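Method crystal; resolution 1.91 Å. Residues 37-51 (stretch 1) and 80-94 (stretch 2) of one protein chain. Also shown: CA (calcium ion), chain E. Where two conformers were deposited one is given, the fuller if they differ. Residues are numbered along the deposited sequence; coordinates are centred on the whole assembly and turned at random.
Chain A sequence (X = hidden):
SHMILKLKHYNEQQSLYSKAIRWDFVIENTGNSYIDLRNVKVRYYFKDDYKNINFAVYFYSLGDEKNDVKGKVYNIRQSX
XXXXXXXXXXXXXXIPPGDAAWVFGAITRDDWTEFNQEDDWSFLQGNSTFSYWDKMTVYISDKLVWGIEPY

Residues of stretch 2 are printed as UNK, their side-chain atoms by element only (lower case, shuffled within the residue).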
ATOM      1  N   LEU A  37      -9.793  -6.910 -16.185  1.00 23.48           N
ATOM      2  CA  LEU A  37      -9.178  -7.873 -15.274  1.00 24.15           C
ATOM      3  C   LEU A  37      -8.155  -8.801 -15.968  1.00 24.29           C
ATOM      4  O   LEU A  37      -7.402  -9.514 -15.308  1.00 25.55           O
ATOM      5  CB  LEU A  37     -10.262  -8.711 -14.581  1.00 26.18           C
ATOM      6  CG  LEU A  37     -11.058  -7.909 -13.548  1.00 28.25           C
ATOM      7  CD1 LEU A  37     -12.056  -8.814 -12.893  1.00 31.15           C
ATOM      8  CD2 LEU A  37     -10.107  -7.377 -12.503  1.00 27.55           C
ATOM      9  N   ARG A  38      -8.138  -8.794 -17.285  1.00 22.91           N
ATOM     10  CA  ARG A  38      -7.086  -9.564 -17.976  1.00 27.40           C
ATOM     11  C   ARG A  38      -5.684  -9.024 -17.664  1.00 28.16           C
ATOM     12  O   ARG A  38      -4.697  -9.709 -17.859  1.00 26.92           O
ATOM     13  CB  ARG A  38      -7.309  -9.590 -19.480  1.00 30.40           C
ATOM     14  CG  ARG A  38      -8.522 -10.432 -19.866  1.00 31.97           C
ATOM     15  CD  ARG A  38      -8.761 -10.348 -21.374  1.00 38.13           C
ATOM     16  NE  ARG A  38      -8.884  -8.938 -21.757  1.00 46.18           N
ATOM     17  CZ  ARG A  38      -8.834  -8.481 -23.007  1.00 52.12           C
ATOM     18  NH1 ARG A  38      -8.641  -9.324 -24.021  1.00 51.85           N
ATOM     19  NH2 ARG A  38      -8.972  -7.177 -23.237  1.00 53.03           N
ATOM     20  N   ASN A  39      -5.606  -7.803 -17.155  1.00 27.53           N
ATOM     21  CA  ASN A  39      -4.316  -7.230 -16.804  1.00 27.88           C
ATOM     22  C   ASN A  39      -4.068  -7.163 -15.306  1.00 25.48           C
ATOM     23  O   ASN A  39      -3.119  -6.503 -14.874  1.00 27.91           O
ATOM     24  CB  ASN A  39      -4.211  -5.829 -17.373  1.00 28.23           C
ATOM     25  CG  ASN A  39      -4.261  -5.812 -18.871  1.00 35.43           C
ATOM     26  OD1 ASN A  39      -3.762  -6.719 -19.537  1.00 35.13           O
ATOM     27  ND2 ASN A  39      -4.871  -4.776 -19.415  1.00 36.90           N
ATOM     28  N   VAL A  40      -4.897  -7.855 -14.523  1.00 20.82           N
ATOM     29  CA  VAL A  40      -4.866  -7.726 -13.085  1.00 19.92           C
ATOM     30  C   VAL A  40      -4.426  -8.993 -12.405  1.00 23.36           C
ATOM     31  O   VAL A  40      -4.905 -10.065 -12.720  1.00 23.57           O
ATOM     32  CB  VAL A  40      -6.264  -7.322 -12.559  1.00 22.95           C
ATOM     33  CG1 VAL A  40      -6.365  -7.430 -11.041  1.00 24.35           C
ATOM     34  CG2 VAL A  40      -6.588  -5.896 -13.040  1.00 20.79           C
ATOM     35  N   LYS A  41      -3.480  -8.880 -11.475  1.00 18.62           N
ATOM     36  CA  LYS A  41      -3.093 -10.011 -10.621  1.00 16.29           C
ATOM     37  C   LYS A  41      -3.366  -9.646  -9.163  1.00 19.13           C
ATOM     38  O   LYS A  41      -3.125  -8.481  -8.727  1.00 21.12           O
ATOM     39  CB  LYS A  41      -1.562 -10.205 -10.755  1.00 18.90           C
ATOM     40  CG  LYS A  41      -1.152 -10.738 -12.075  1.00 22.62           C
ATOM     41  CD  LYS A  41       0.356 -10.689 -12.276  1.00 24.81           C
ATOM     42  CE  LYS A  41       0.661 -11.047 -13.769  1.00 43.67           C
ATOM     43  NZ  LYS A  41       2.117 -11.341 -14.033  1.00 45.08           N
ATOM     44  N   VAL A  42      -3.777 -10.626  -8.370  1.00 17.49           N
ATOM     45  CA  VAL A  42      -3.990 -10.388  -6.955  1.00 15.11           C
ATOM     46  C   VAL A  42      -3.180 -11.437  -6.200  1.00 20.33           C
ATOM     47  O   VAL A  42      -3.194 -12.626  -6.602  1.00 18.95           O
ATOM     48  CB  VAL A  42      -5.494 -10.518  -6.609  1.00 15.68           C
ATOM     49  CG1 VAL A  42      -5.786 -10.248  -5.111  1.00 14.77           C
ATOM     50  CG2 VAL A  42      -6.321  -9.546  -7.465  1.00 16.00           C
ATOM     51  N   ARG A  43      -2.473 -11.021  -5.121  1.00 16.43           N
ATOM     52  CA  ARG A  43      -1.642 -11.976  -4.384  1.00 18.44           C
ATOM     53  C   ARG A  43      -2.042 -12.120  -2.942  1.00 20.64           C
ATOM     54  O   ARG A  43      -2.265 -11.114  -2.279  1.00 15.37           O
ATOM     55  CB  ARG A  43      -0.163 -11.572  -4.432  1.00 16.27           C
ATOM     56  CG  ARG A  43       0.412 -11.742  -5.862  1.00 19.94           C
ATOM     57  CD  ARG A  43       1.860 -11.265  -5.926  1.00 18.07           C
ATOM     58  NE  ARG A  43       2.238 -11.326  -7.339  1.00 21.07           N
ATOM     59  CZ  ARG A  43       3.398 -10.917  -7.840  1.00 28.09           C
ATOM     60  NH1 ARG A  43       4.315 -10.395  -7.059  1.00 27.60           N
ATOM     61  NH2 ARG A  43       3.628 -11.024  -9.142  1.00 26.42           N
ATOM     62  N   TYR A  44      -2.092 -13.370  -2.471  1.00 18.43           N
ATOM     63  CA  TYR A  44      -2.313 -13.707  -1.067  1.00 17.25           C
ATOM     64  C   TYR A  44      -1.010 -14.356  -0.585  1.00 18.79           C
ATOM     65  O   TYR A  44      -0.588 -15.404  -1.099  1.00 17.05           O
ATOM     66  CB  TYR A  44      -3.478 -14.683  -0.948  1.00 15.78           C
ATOM     67  CG  TYR A  44      -3.838 -14.974   0.518  1.00 17.21           C
ATOM     68  CD1 TYR A  44      -3.073 -15.881   1.280  1.00 13.09           C
ATOM     69  CD2 TYR A  44      -4.914 -14.306   1.144  1.00 15.84           C
ATOM     70  CE1 TYR A  44      -3.392 -16.110   2.640  1.00 14.04           C
ATOM     71  CE2 TYR A  44      -5.253 -14.516   2.503  1.00 15.93           C
ATOM     72  CZ  TYR A  44      -4.496 -15.433   3.238  1.00 16.69           C
ATOM     73  OH  TYR A  44      -4.758 -15.650   4.571  1.00 15.17           O
ATOM     74  N   TYR A  45      -0.345 -13.731   0.365  1.00 16.70           N
ATOM     75  CA  TYR A  45       0.956 -14.219   0.838  1.00 16.14           C
ATOM     76  C   TYR A  45       0.796 -15.142   2.005  1.00 18.80           C
ATOM     77  O   TYR A  45       0.089 -14.807   2.979  1.00 16.45           O
ATOM     78  CB  TYR A  45       1.797 -13.055   1.304  1.00 15.55           C
ATOM     79  CG  TYR A  45       2.071 -12.130   0.159  1.00 18.84           C
ATOM     80  CD1 TYR A  45       3.193 -12.330  -0.643  1.00 19.17           C
ATOM     81  CD2 TYR A  45       1.222 -11.060  -0.103  1.00 19.28           C
ATOM     82  CE1 TYR A  45       3.443 -11.531  -1.701  1.00 22.03           C
ATOM     83  CE2 TYR A  45       1.493 -10.183  -1.172  1.00 20.43           C
ATOM     84  CZ  TYR A  45       2.578 -10.441  -1.962  1.00 22.96           C
ATOM     85  OH  TYR A  45       2.867  -9.642  -3.032  1.00 22.76           O
ATOM     86  N   PHE A  46       1.476 -16.287   1.940  1.00 18.58           N
ATOM     87  CA  PHE A  46       1.418 -17.245   3.033  1.00 20.23           C
ATOM     88  C   PHE A  46       2.727 -18.012   3.167  1.00 22.39           C
ATOM     89  O   PHE A  46       3.597 -18.007   2.259  1.00 21.59           O
ATOM     90  CB  PHE A  46       0.212 -18.169   2.862  1.00 16.32           C
ATOM     91  CG  PHE A  46       0.317 -19.095   1.680  1.00 17.51           C
ATOM     92  CD1 PHE A  46       0.017 -18.648   0.365  1.00 18.34           C
ATOM     93  CD2 PHE A  46       0.681 -20.448   1.861  1.00 20.97           C
ATOM     94  CE1 PHE A  46       0.088 -19.506  -0.747  1.00 19.32           C
ATOM     95  CE2 PHE A  46       0.751 -21.321   0.732  1.00 20.70           C
ATOM     96  CZ  PHE A  46       0.489 -20.856  -0.557  1.00 19.15           C
ATOM     97  N   LYS A  47       2.916 -18.599   4.339  1.00 17.64           N
ATOM     98  CA  LYS A  47       4.140 -19.369   4.588  1.00 20.61           C
ATOM     99  C   LYS A  47       3.708 -20.826   4.754  1.00 21.42           C
ATOM    100  O   LYS A  47       2.956 -21.140   5.662  1.00 20.69           O
ATOM    101  CB  LYS A  47       4.788 -18.877   5.879  1.00 18.99           C
ATOM    102  CG  LYS A  47       6.156 -19.535   6.177  1.00 24.54           C
ATOM    103  CD  LYS A  47       6.762 -18.891   7.454  1.00 28.83           C
ATOM    104  CE  LYS A  47       8.215 -19.351   7.724  1.00 37.50           C
ATOM    105  NZ  LYS A  47       8.259 -20.790   7.999  1.00 43.44           N
ATOM    106  N   ASP A  48       4.196 -21.729   3.916  1.00 18.52           N
ATOM    107  CA  ASP A  48       3.801 -23.126   4.057  1.00 20.99           C
ATOM    108  C   ASP A  48       4.748 -23.968   3.216  1.00 20.75           C
ATOM    109  O   ASP A  48       5.247 -23.514   2.194  1.00 23.78           O
ATOM    110  CB  ASP A  48       2.370 -23.306   3.576  1.00 21.29           C
ATOM    111  CG  ASP A  48       1.819 -24.665   3.952  1.00 25.04           C
ATOM    112  OD1 ASP A  48       1.505 -24.859   5.151  1.00 27.65           O
ATOM    113  OD2 ASP A  48       1.722 -25.526   3.042  1.00 24.70           O
ATOM    114  N   ASP A  49       5.025 -25.172   3.650  1.00 19.47           N
ATOM    115  CA  ASP A  49       6.059 -25.980   2.982  1.00 18.72           C
ATOM    116  C   ASP A  49       5.496 -27.218   2.257  1.00 24.26           C
ATOM    117  O   ASP A  49       6.257 -28.115   1.869  1.00 28.62           O
ATOM    118  CB  ASP A  49       7.116 -26.352   4.008  1.00 21.07           C
ATOM    119  CG  ASP A  49       8.505 -25.762   3.656  1.00 36.92           C
ATOM    120  OD1 ASP A  49       8.753 -25.355   2.474  1.00 37.19           O
ATOM    121  OD2 ASP A  49       9.369 -25.767   4.555  1.00 34.83           O
ATOM    122  N   TYR A  50       4.165 -27.266   2.066  1.00 21.82           N
ATOM    123  CA  TYR A  50       3.568 -28.358   1.313  1.00 24.54           C
ATOM    124  C   TYR A  50       3.562 -27.978  -0.202  1.00 27.18           C
ATOM    125  O   TYR A  50       2.956 -26.994  -0.585  1.00 26.28           O
ATOM    126  CB  TYR A  50       2.116 -28.651   1.788  1.00 21.95           C
ATOM    127  CG  TYR A  50       1.636 -29.969   1.219  1.00 23.31           C
ATOM    128  CD1 TYR A  50       2.106 -31.173   1.738  1.00 22.06           C
ATOM    129  CD2 TYR A  50       0.748 -30.008   0.156  1.00 23.07           C
ATOM    130  CE1 TYR A  50       1.731 -32.379   1.222  1.00 25.09           C
ATOM    131  CE2 TYR A  50       0.324 -31.218  -0.368  1.00 23.56           C
ATOM    132  CZ  TYR A  50       0.828 -32.399   0.160  1.00 25.92           C
ATOM    133  OH  TYR A  50       0.451 -33.593  -0.347  1.00 25.01           O
ATOM    134  N   LYS A  51       4.186 -28.780  -1.053  1.00 24.50           N
ATOM    135  CA  LYS A  51       4.376 -28.411  -2.457  1.00 26.50           C
ATOM    136  C   LYS A  51       3.065 -28.369  -3.308  1.00 36.07           C
ATOM    137  O   LYS A  51       2.847 -27.414  -4.078  1.00 41.78           O
ATOM    138  CB  LYS A  51       5.440 -29.279  -3.112  1.00 34.56           C
ATOM    139  CG  LYS A  51       5.607 -29.102  -4.635  1.00 50.61           C
ATOM    140  CD  LYS A  51       6.163 -27.719  -5.040  1.00 61.45           C
ATOM    141  CE  LYS A  51       7.503 -27.350  -4.355  1.00 68.40           C
ATOM    142  NZ  LYS A  51       7.622 -25.832  -4.181  1.00 70.90           N
ATOM    143  N   UNK A  80      13.435 -18.708   1.113  1.00 72.28           N
ATOM    144  CA  UNK A  80      13.335 -20.104   1.511  1.00 70.49           C
ATOM    145  C   UNK A  80      12.047 -20.687   0.931  1.00 59.41           C
ATOM    146  O   UNK A  80      11.103 -19.941   0.653  1.00 58.93           O
ATOM    147  o   UNK A  80      12.356 -20.438   5.065  1.00 85.82           O
ATOM    148  c   UNK A  80      13.568 -20.332   3.024  1.00 78.34           C
ATOM    149  o   UNK A  80      11.402 -19.381   3.366  1.00 83.49           O
ATOM    150  c   UNK A  80      12.348 -20.029   3.875  1.00 83.51           C
ATOM    151  N   UNK A  81      12.038 -22.000   0.720  1.00 47.00           N
ATOM    152  CA  UNK A  81      10.904 -22.703   0.132  1.00 40.33           C
ATOM    153  C   UNK A  81       9.522 -22.362   0.721  1.00 33.98           C
ATOM    154  O   UNK A  81       8.518 -22.411   0.022  1.00 39.37           O
ATOM    155  o   UNK A  81      11.278 -24.755   1.488  1.00 41.63           O
ATOM    156  c   UNK A  81      11.140 -24.226   0.161  1.00 38.79           C
ATOM    157  N   UNK A  82       9.473 -21.980   1.992  0.89 29.92           N
ATOM    158  CA  UNK A  82       8.174 -21.832   2.653  0.89 25.17           C
ATOM    159  C   UNK A  82       7.453 -20.509   2.367  0.89 23.71           C
ATOM    160  O   UNK A  82       6.243 -20.430   2.507  0.89 21.30           O
ATOM    161  c   UNK A  82       8.389 -22.027   4.150  0.89 28.50           C
ATOM    162  o   UNK A  82       9.112 -20.954   4.679  0.89 30.05           O
ATOM    163  N   UNK A  83       8.183 -19.477   1.943  1.00 22.05           N
ATOM    164  CA  UNK A  83       7.559 -18.138   1.693  1.00 23.08           C
ATOM    165  C   UNK A  83       6.979 -18.022   0.303  1.00 21.46           C
ATOM    166  O   UNK A  83       7.702 -18.064  -0.688  1.00 22.39           O
ATOM    167  n   UNK A  83       9.035 -16.347   5.532  1.00 38.96           N
ATOM    168  c   UNK A  83       8.923 -16.855   3.396  1.00 30.47           C
ATOM    169  n   UNK A  83       9.938 -17.553   4.008  1.00 36.11           N
ATOM    170  c   UNK A  83      10.003 -17.213   5.285  1.00 36.26           C
ATOM    171  c   UNK A  83       8.586 -17.022   1.949  1.00 25.29           C
ATOM    172  c   UNK A  83       8.337 -16.111   4.371  1.00 35.14           C
ATOM    173  N   UNK A  84       5.664 -17.908   0.234  1.00 18.65           N
ATOM    174  CA  UNK A  84       4.952 -18.107  -1.029  1.00 18.79           C
ATOM    175  C   UNK A  84       3.883 -17.050  -1.186  1.00 19.66           C
ATOM    176  O   UNK A  84       3.540 -16.344  -0.229  1.00 19.47           O
ATOM    177  c   UNK A  84       5.253 -20.674  -1.078  1.00 25.00           C
ATOM    178  c   UNK A  84       4.217 -19.484  -0.984  1.00 18.92           C
ATOM    179  c   UNK A  84       4.568 -21.977  -0.868  1.00 22.10           C
ATOM    180  c   UNK A  84       5.621 -23.090  -0.907  1.00 27.39           C
ATOM    181  n   UNK A  84       4.933 -24.328  -0.591  1.00 27.82           N
ATOM    182  N   UNK A  85       3.320 -17.001  -2.385  1.00 18.10           N
ATOM    183  CA  UNK A  85       2.039 -16.337  -2.597  1.00 18.35           C
ATOM    184  C   UNK A  85       1.211 -17.134  -3.569  1.00 16.93           C
ATOM    185  O   UNK A  85       1.714 -17.776  -4.467  1.00 17.46           O
ATOM    186  o   UNK A  85       5.370 -14.106  -7.777  1.00 25.37           O
ATOM    187  c   UNK A  85       3.063 -14.691  -4.340  1.00 20.25           C
ATOM    188  c   UNK A  85       5.224 -14.231  -5.374  1.00 26.25           C
ATOM    189  c   UNK A  85       4.419 -14.423  -4.214  1.00 24.82           C
ATOM    190  c   UNK A  85       2.185 -14.881  -3.098  1.00 16.77           C
ATOM    191  c   UNK A  85       3.276 -14.579  -6.791  1.00 20.02           C
ATOM    192  c   UNK A  85       2.510 -14.770  -5.631  1.00 18.69           C
ATOM    193  c   UNK A  85       4.620 -14.302  -6.654  1.00 24.40           C
ATOM    194  N   UNK A  86      -0.093 -17.078  -3.369  1.00 19.27           N
ATOM    195  CA  UNK A  86      -1.036 -17.483  -4.392  1.00 19.80           C
ATOM    196  C   UNK A  86      -1.254 -16.241  -5.258  1.00 20.70           C
ATOM    197  O   UNK A  86      -1.497 -15.143  -4.738  1.00 17.83           O
ATOM    198  c   UNK A  86      -3.479 -19.211  -5.538  1.00 22.85           C
ATOM    199  c   UNK A  86      -2.378 -17.842  -3.764  1.00 15.39           C
ATOM    200  c   UNK A  86      -3.591 -17.958  -4.712  1.00 17.87           C
ATOM    201  c   UNK A  86      -4.903 -17.979  -3.902  1.00 16.58           C
ATOM    202  N   UNK A  87      -1.149 -16.421  -6.573  1.00 15.73           N
ATOM    203  CA  UNK A  87      -1.526 -15.378  -7.483  1.00 17.31           C
ATOM    204  C   UNK A  87      -2.801 -15.725  -8.264  1.00 18.62           C
ATOM    205  O   UNK A  87      -2.858 -16.750  -9.017  1.00 17.89           O
ATOM    206  o   UNK A  87       1.332 -12.702  -9.574  1.00 26.71           O
ATOM    207  o   UNK A  87       0.735 -14.073 -11.252  1.00 25.23           O
ATOM    208  c   UNK A  87      -0.708 -13.969  -9.389  1.00 18.44           C
ATOM    209  c   UNK A  87       0.538 -13.544 -10.122  1.00 27.01           C
ATOM    210  c   UNK A  87      -0.400 -15.170  -8.479  1.00 22.05           C
ATOM    211  N   UNK A  88      -3.802 -14.880  -8.108  1.00 17.23           N
ATOM    212  CA  UNK A  88      -5.081 -15.031  -8.814  1.00 16.45           C
ATOM    213  C   UNK A  88      -5.079 -14.122 -10.061  1.00 20.91           C
ATOM    214  O   UNK A  88      -4.763 -12.940  -9.954  1.00 19.13           O
ATOM    215  c   UNK A  88      -6.290 -15.602  -6.639  1.00 15.52           C
ATOM    216  c   UNK A  88      -7.610 -14.765  -8.670  1.00 19.00           C
ATOM    217  c   UNK A  88      -6.259 -14.646  -7.904  1.00 17.79           C
ATOM    218  N   UNK A  89      -5.433 -14.687 -11.216  1.00 22.95           N
ATOM    219  CA  UNK A  89      -5.501 -13.943 -12.450  1.00 20.59           C
ATOM    220  C   UNK A  89      -6.843 -14.295 -13.108  1.00 23.78           C
ATOM    221  O   UNK A  89      -7.562 -15.174 -12.614  1.00 21.49           O
ATOM    222  o   UNK A  89      -4.318 -15.759 -13.554  1.00 22.40           O
ATOM    223  c   UNK A  89      -4.350 -14.330 -13.408  1.00 21.84           C
ATOM    224  c   UNK A  89      -2.968 -13.834 -12.868  1.00 21.83           C
ATOM    225  N   UNK A  90      -7.182 -13.575 -14.182  1.00 20.37           N
ATOM    226  CA  UNK A  90      -8.500 -13.660 -14.825  1.00 22.40           C
ATOM    227  C   UNK A  90      -8.328 -13.791 -16.286  1.00 25.72           C
ATOM    228  O   UNK A  90      -7.592 -12.996 -16.872  1.00 23.73           O
ATOM    229  c   UNK A  90      -9.437 -12.125 -13.106  1.00 23.61           C
ATOM    230  c   UNK A  90     -10.537 -12.647 -12.437  1.00 24.06           C
ATOM    231  c   UNK A  90     -10.660 -12.456 -11.031  1.00 22.70           C
ATOM    232  c   UNK A  90      -8.540 -11.235 -10.985  1.00 25.76           C
ATOM    233  c   UNK A  90      -9.273 -12.366 -14.553  1.00 21.17           C
ATOM    234  c   UNK A  90      -9.666 -11.715 -10.315  1.00 24.10           C
ATOM    235  c   UNK A  90      -8.433 -11.440 -12.380  1.00 20.76           C
ATOM    236  N   UNK A  91      -9.062 -14.716 -16.900  1.00 28.28           N
ATOM    237  CA  UNK A  91      -9.043 -14.857 -18.352  1.00 31.47           C
ATOM    238  C   UNK A  91     -10.020 -13.907 -18.968  1.00 33.46           C
ATOM    239  O   UNK A  91      -9.958 -13.642 -20.159  1.00 33.42           O
ATOM    240  o   UNK A  91      -6.916 -16.701 -19.753  1.00 74.31           O
ATOM    241  c   UNK A  91      -8.587 -17.367 -18.195  1.00 50.43           C
ATOM    242  c   UNK A  91      -7.349 -17.630 -19.026  1.00 66.51           C
ATOM    243  c   UNK A  91      -9.466 -16.275 -18.762  1.00 35.90           C
ATOM    244  o   UNK A  91      -6.814 -18.772 -18.966  1.00 70.16           O
ATOM    245  N   UNK A  92     -10.971 -13.437 -18.172  1.00 31.50           N
ATOM    246  CA  UNK A  92     -12.043 -12.581 -18.675  1.00 34.87           C
ATOM    247  C   UNK A  92     -12.659 -11.816 -17.515  1.00 28.65           C
ATOM    248  O   UNK A  92     -12.674 -12.306 -16.374  1.00 28.49           O
ATOM    249  n   UNK A  92     -17.618 -12.809 -18.650  1.00 64.57           N
ATOM    250  c   UNK A  92     -16.147 -12.882 -18.613  1.00 66.97           C
ATOM    251  c   UNK A  92     -13.148 -13.436 -19.343  1.00 42.67           C
ATOM    252  c   UNK A  92     -14.123 -12.593 -20.108  1.00 57.31           C
ATOM    253  c   UNK A  92     -15.574 -13.111 -20.022  1.00 66.90           C
ATOM    254  N   UNK A  93     -13.197 -10.624 -17.782  1.00 32.25           N
ATOM    255  CA  UNK A  93     -13.806  -9.852 -16.701  1.00 33.53           C
ATOM    256  C   UNK A  93     -13.509  -8.381 -16.848  1.00 35.41           C
ATOM    257  O   UNK A  93     -12.374  -7.986 -17.159  1.00 33.72           O
ATOM    258  N   UNK A  94     -14.531  -7.543 -16.658  1.00 33.76           N
ATOM    259  CA  UNK A  94     -14.331  -6.120 -16.827  1.00 29.88           C
ATOM    260  C   UNK A  94     -15.115  -5.430 -15.707  1.00 30.98           C
ATOM    261  O   UNK A  94     -16.330  -5.615 -15.612  1.00 31.07           O
ATOM    262  c   UNK A  94     -14.865  -5.733 -18.211  1.00 37.36           C
ATOM    263  o   UNK A  94     -14.656  -4.356 -18.449  1.00 39.96           O
TER
HETATM  264 CA    CA E1155       1.528 -20.926   7.384  1.00 25.95          CA
HETATM  265  O   HOH W   1      -5.360 -11.442 -14.993  1.00 20.30           O
HETATM  266  O   HOH W   2      -5.268 -13.029 -18.490  1.00 39.16           O
HETATM  267  O   HOH W   3       3.182 -13.404 -12.327  1.00 37.64           O
HETATM  268  O   HOH W   4       2.394 -24.631   0.466  1.00 31.83           O
HETATM  269  O   HOH W   5       1.143 -23.377   7.216  1.00 20.90           O
HETATM  270  O   HOH W   6       7.262 -25.852  -0.310  1.00 33.59           O
HETATM  271  O   HOH W   7       4.040 -24.764  -3.437  1.00 28.30           O
HETATM  272  O   HOH W   8      -0.237 -21.246   5.837  1.00 21.63           O
HETATM  273  O   HOH W   9       3.579 -22.059   8.512  1.00 27.04           O

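Position 80 carries two carbons, the second bearing two oxygens, and makes no contact with stretch 1: a short carboxylate, Asp80. Position 81 has one carbon and one oxygen, the oxygen 2.8 Å from Asp49 OD1, a hydroxyl donating to a carboxylate; it is Ser81. Position 82 again has one carbon and one oxygen, the latter a weak hydrogen-bond acceptor 3.4 Å from Lys47 NZ, and is Ser82; its backbone O accepts from Asp48 N at 2.8 Å.

Position 83 bears a carbon and a five-membered ring of three carbons and two nitrogens, with Lys47 CG over one face: His83. It closes a type I turn begun at Asp80, whose OD1 accepts from His83 ND1 at a very short 2.4 Å.

Position 84 is an unbranched run of four carbons ending in nitrogen. Its CB lies over the Phe46 ring, and the terminal nitrogen donates to Asp48 O at 2.9 Å, as a lysine can; Lys84 also reaches Asp48 OD2 and Tyr50 O through water 4.

At 85, a six-carbon ring bearing one oxygen lies under the flat guanidinium of Arg43, their planes at 15°: Tyr85. Position 86 has four carbons forked at the second, packed against Phe46, with CB 4.2 Å from Phe46 CE1; it is Leu86. Position 87 has three carbons, the third carrying two oxygens, one of them 2.8 Å from Arg43 NE in a salt bridge, hence Glu87. Water 3 links its OE2 to Lys41 NZ.

Position 88, one carbon carrying two more, sets its CB 4.4 Å from Val42 CB: Val88. Position 89, one carbon carrying an oxygen and a carbon, places the latter 3.7 Å from Lys41 CG and is Thr89. Position 90 holds a six-carbon ring without oxygen, covered on one face by Leu37 CD1: Phe90.

Position 91, three carbons ending in two oxygens, is Glu91, and 92, four carbons ending in nitrogen, is Lys92; both point away. Position 93 has no side-chain atoms. An ideal CB would lie 3.2 Å from Leu37 CD1 and jam against the preceding carbonyl, so it is Gly93; its O accepts from Leu37 N at 3.0 Å. Position 94, one carbon and one oxygen, is Ser94, free of stretch 1.

The contact is an antiparallel strand pair, with paired backbone hydrogen bonds at Val42–Val88, Tyr44–Leu86 and Phe46–Lys84. One face carries the Arg43, Tyr85 and Glu87 cluster; the other packs Val42, Tyr44 and Phe46 beside Val88, Leu86 and Lys84. Leu37 and Phe90 pack beyond one end, while Lys84 ties the loop at the other.

Stretch 2, residues 80-94: DSSHKYLEVTFEKGS
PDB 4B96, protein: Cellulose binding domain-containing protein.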